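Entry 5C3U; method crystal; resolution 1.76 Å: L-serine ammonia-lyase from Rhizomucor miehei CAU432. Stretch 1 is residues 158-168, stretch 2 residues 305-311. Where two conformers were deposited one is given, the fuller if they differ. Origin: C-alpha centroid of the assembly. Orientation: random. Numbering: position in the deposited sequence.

Stretch 1 (158-168) TIVQELKTQLN
Stretch 2, residues 305-311: KDVVVLV

A helix (158-166, begun earlier in the chain; phi -55 to -80°, psi -27 to -52°, Leu-163 N to Ile-159 O 3.0 Å, kinked where N of Ile-159 and Val-160 lacks a bond to the preceding turn) packs on strand 306-311 with axes 11.9 Å apart at closest and N-to-C directions 145° apart, so the register runs backwards: CA-CA distances are 9.0 Å for Leu-167/Asp-306, 8.8 Å for Leu-163/Val-308 and 9.1 Å for Ile-159/Leu-310. Helical i to i+4 spacing thus matches alternate strand residues. No hydrogen bond crosses; of the 240 Å² buried, Asp-306 supplies 21 Å² and aliphatic residues the rest.

Lys-305 (phi/psi -119/158), before the strand, extends an m,t,t,t chain out of reach. Partly exposed Asp-306 (-118/136, chi1 m) directs CB toward the helix, but its OD1 only approaches Leu-167 CD2, at 4.4 Å; its carboxylate has no polar partner in the helix stretch. Val-307 (-121/138, p) points away. Val-308 (-113/128, t) points toward the helix and divides its methyls: CG2 lies 3.7 Å from Leu-167 CD1, and CG1 4.0 Å from Leu-163 CD1. Both leucines are m,t; Leu-167 has left helical geometry (-98/14), yet its N bonds Leu-163 O at 2.8 Å. Val-309 (-109/126, t) is out of reach. Leu-310 (-83/109, m,t) brings CD2 4.0 Å from Ile-159 CD1 (t,t) and 4.3 Å from Leu-163 CD1; these buried aliphatic chains suit a contact without polar partners. Val-311 (-94/96, t) makes no contact.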

# COMPACT_ATOMS: atom_id res chain seq x y z
N THR A 158 -3.06 1.06 12.69
CA THR A 158 -3.49 2.38 13.13
C THR A 158 -4.53 2.99 12.18
O THR A 158 -5.35 3.82 12.60
CB THR A 158 -2.30 3.36 13.33
OG1 THR A 158 -1.62 3.57 12.09
CG2 THR A 158 -1.31 2.83 14.38
N ILE A 159 -4.52 2.59 10.91
CA ILE A 159 -5.53 3.11 9.97
C ILE A 159 -6.98 2.82 10.42
O ILE A 159 -7.88 3.65 10.20
CB ILE A 159 -5.24 2.62 8.52
CG1 ILE A 159 -5.77 3.63 7.49
CG2 ILE A 159 -5.72 1.18 8.31
CD1 ILE A 159 -5.30 3.37 6.07
N VAL A 160 -7.19 1.69 11.10
CA VAL A 160 -8.55 1.28 11.46
C VAL A 160 -9.07 2.03 12.68
O VAL A 160 -10.23 2.44 12.72
CB VAL A 160 -8.68 -0.24 11.60
CG1 VAL A 160 -10.07 -0.62 12.09
CG2 VAL A 160 -8.38 -0.90 10.26
N GLN A 161 -8.18 2.25 13.65
CA GLN A 161 -8.47 3.09 14.81
C GLN A 161 -8.93 4.48 14.38
O GLN A 161 -9.92 5.01 14.90
CB GLN A 161 -7.25 3.18 15.74
N GLU A 162 -8.25 5.06 13.39
CA GLU A 162 -8.69 6.31 12.78
C GLU A 162 -10.06 6.20 12.12
O GLU A 162 -10.94 7.03 12.34
CB GLU A 162 -7.65 6.82 11.77
CG GLU A 162 -6.47 7.55 12.39
CD GLU A 162 -5.37 7.90 11.39
OE1 GLU A 162 -4.17 7.75 11.75
OE2 GLU A 162 -5.70 8.32 10.24
N LEU A 163 -10.24 5.15 11.30
CA LEU A 163 -11.48 4.94 10.56
C LEU A 163 -12.69 4.84 11.48
O LEU A 163 -13.76 5.39 11.17
CB LEU A 163 -11.40 3.68 9.70
CG LEU A 163 -10.62 3.72 8.39
CD1 LEU A 163 -10.89 2.40 7.66
CD2 LEU A 163 -11.03 4.91 7.53
N LYS A 164 -12.52 4.13 12.60
CA LYS A 164 -13.56 3.94 13.61
C LYS A 164 -14.07 5.28 14.14
O LYS A 164 -15.28 5.48 14.25
CB LYS A 164 -13.03 3.09 14.77
CG LYS A 164 -14.05 2.83 15.87
CD LYS A 164 -13.62 1.71 16.79
CE LYS A 164 -14.86 1.04 17.36
NZ LYS A 164 -14.55 -0.02 18.35
N THR A 165 -13.14 6.17 14.45
CA THR A 165 -13.49 7.51 14.91
C THR A 165 -14.18 8.30 13.80
O THR A 165 -15.27 8.84 13.99
CB THR A 165 -12.25 8.26 15.41
OG1 THR A 165 -11.70 7.56 16.53
CG2 THR A 165 -12.61 9.66 15.86
N GLN A 166 -13.54 8.34 12.63
CA GLN A 166 -14.04 9.13 11.51
C GLN A 166 -15.41 8.67 11.03
O GLN A 166 -16.19 9.49 10.54
CB GLN A 166 -13.03 9.13 10.37
CG GLN A 166 -11.76 9.86 10.73
CD GLN A 166 -10.68 9.73 9.68
OE1 GLN A 166 -10.43 8.64 9.15
NE2 GLN A 166 -10.01 10.83 9.39
N LEU A 167 -15.73 7.39 11.19
CA LEU A 167 -17.04 6.88 10.78
C LEU A 167 -18.02 6.79 11.94
O LEU A 167 -19.06 6.12 11.83
CB LEU A 167 -16.91 5.52 10.11
CG LEU A 167 -16.22 5.48 8.74
CD1 LEU A 167 -15.98 4.03 8.36
CD2 LEU A 167 -17.06 6.21 7.70
N ASN A 168 -17.68 7.43 13.06
CA ASN A 168 -18.57 7.51 14.23
C ASN A 168 -18.98 6.14 14.75
O ASN A 168 -20.14 5.92 15.11
CB ASN A 168 -19.81 8.36 13.89
CG ASN A 168 -19.46 9.74 13.37
OD1 ASN A 168 -18.84 10.54 14.07
ND2 ASN A 168 -19.86 10.03 12.13
N LYS A 305 -25.69 2.58 3.28
CA LYS A 305 -24.45 1.86 3.59
C LYS A 305 -23.20 2.61 3.14
O LYS A 305 -23.28 3.46 2.25
CB LYS A 305 -24.49 0.45 3.01
CG LYS A 305 -25.47 -0.46 3.75
CD LYS A 305 -25.65 -1.78 3.04
CE LYS A 305 -26.46 -2.74 3.91
NZ LYS A 305 -26.94 -3.92 3.12
N ASP A 306 -22.07 2.29 3.77
CA ASP A 306 -20.80 2.98 3.56
C ASP A 306 -19.75 2.01 3.01
O ASP A 306 -19.66 0.87 3.46
CB ASP A 306 -20.28 3.55 4.89
CG ASP A 306 -21.18 4.65 5.49
OD1 ASP A 306 -21.11 4.87 6.72
OD2 ASP A 306 -21.94 5.31 4.75
N VAL A 307 -18.99 2.46 2.00
CA VAL A 307 -17.80 1.72 1.57
C VAL A 307 -16.60 2.64 1.72
O VAL A 307 -16.67 3.84 1.42
CB VAL A 307 -17.91 1.12 0.15
CG1 VAL A 307 -18.03 2.20 -0.91
CG2 VAL A 307 -16.72 0.22 -0.15
N VAL A 308 -15.49 2.08 2.23
CA VAL A 308 -14.27 2.85 2.46
C VAL A 308 -13.18 2.34 1.50
O VAL A 308 -12.95 1.15 1.42
CB VAL A 308 -13.74 2.70 3.91
CG1 VAL A 308 -12.38 3.37 4.07
CG2 VAL A 308 -14.72 3.28 4.92
N VAL A 309 -12.55 3.25 0.76
CA VAL A 309 -11.46 2.84 -0.15
C VAL A 309 -10.18 3.37 0.45
O VAL A 309 -10.08 4.58 0.71
CB VAL A 309 -11.65 3.43 -1.57
CG1 VAL A 309 -10.52 2.98 -2.50
CG2 VAL A 309 -13.01 3.03 -2.12
N LEU A 310 -9.19 2.49 0.66
CA LEU A 310 -7.89 2.95 1.16
C LEU A 310 -7.07 3.46 -0.00
O LEU A 310 -6.63 2.68 -0.86
CB LEU A 310 -7.14 1.85 1.92
CG LEU A 310 -7.88 1.10 3.02
CD1 LEU A 310 -6.94 0.09 3.68
CD2 LEU A 310 -8.48 2.04 4.06
N VAL A 311 -6.89 4.78 -0.05
CA VAL A 311 -6.20 5.39 -1.16
C VAL A 311 -4.75 5.52 -0.74
O VAL A 311 -4.35 6.46 -0.04
CB VAL A 311 -6.80 6.76 -1.54
CG1 VAL A 311 -5.96 7.42 -2.65
CG2 VAL A 311 -8.24 6.57 -1.99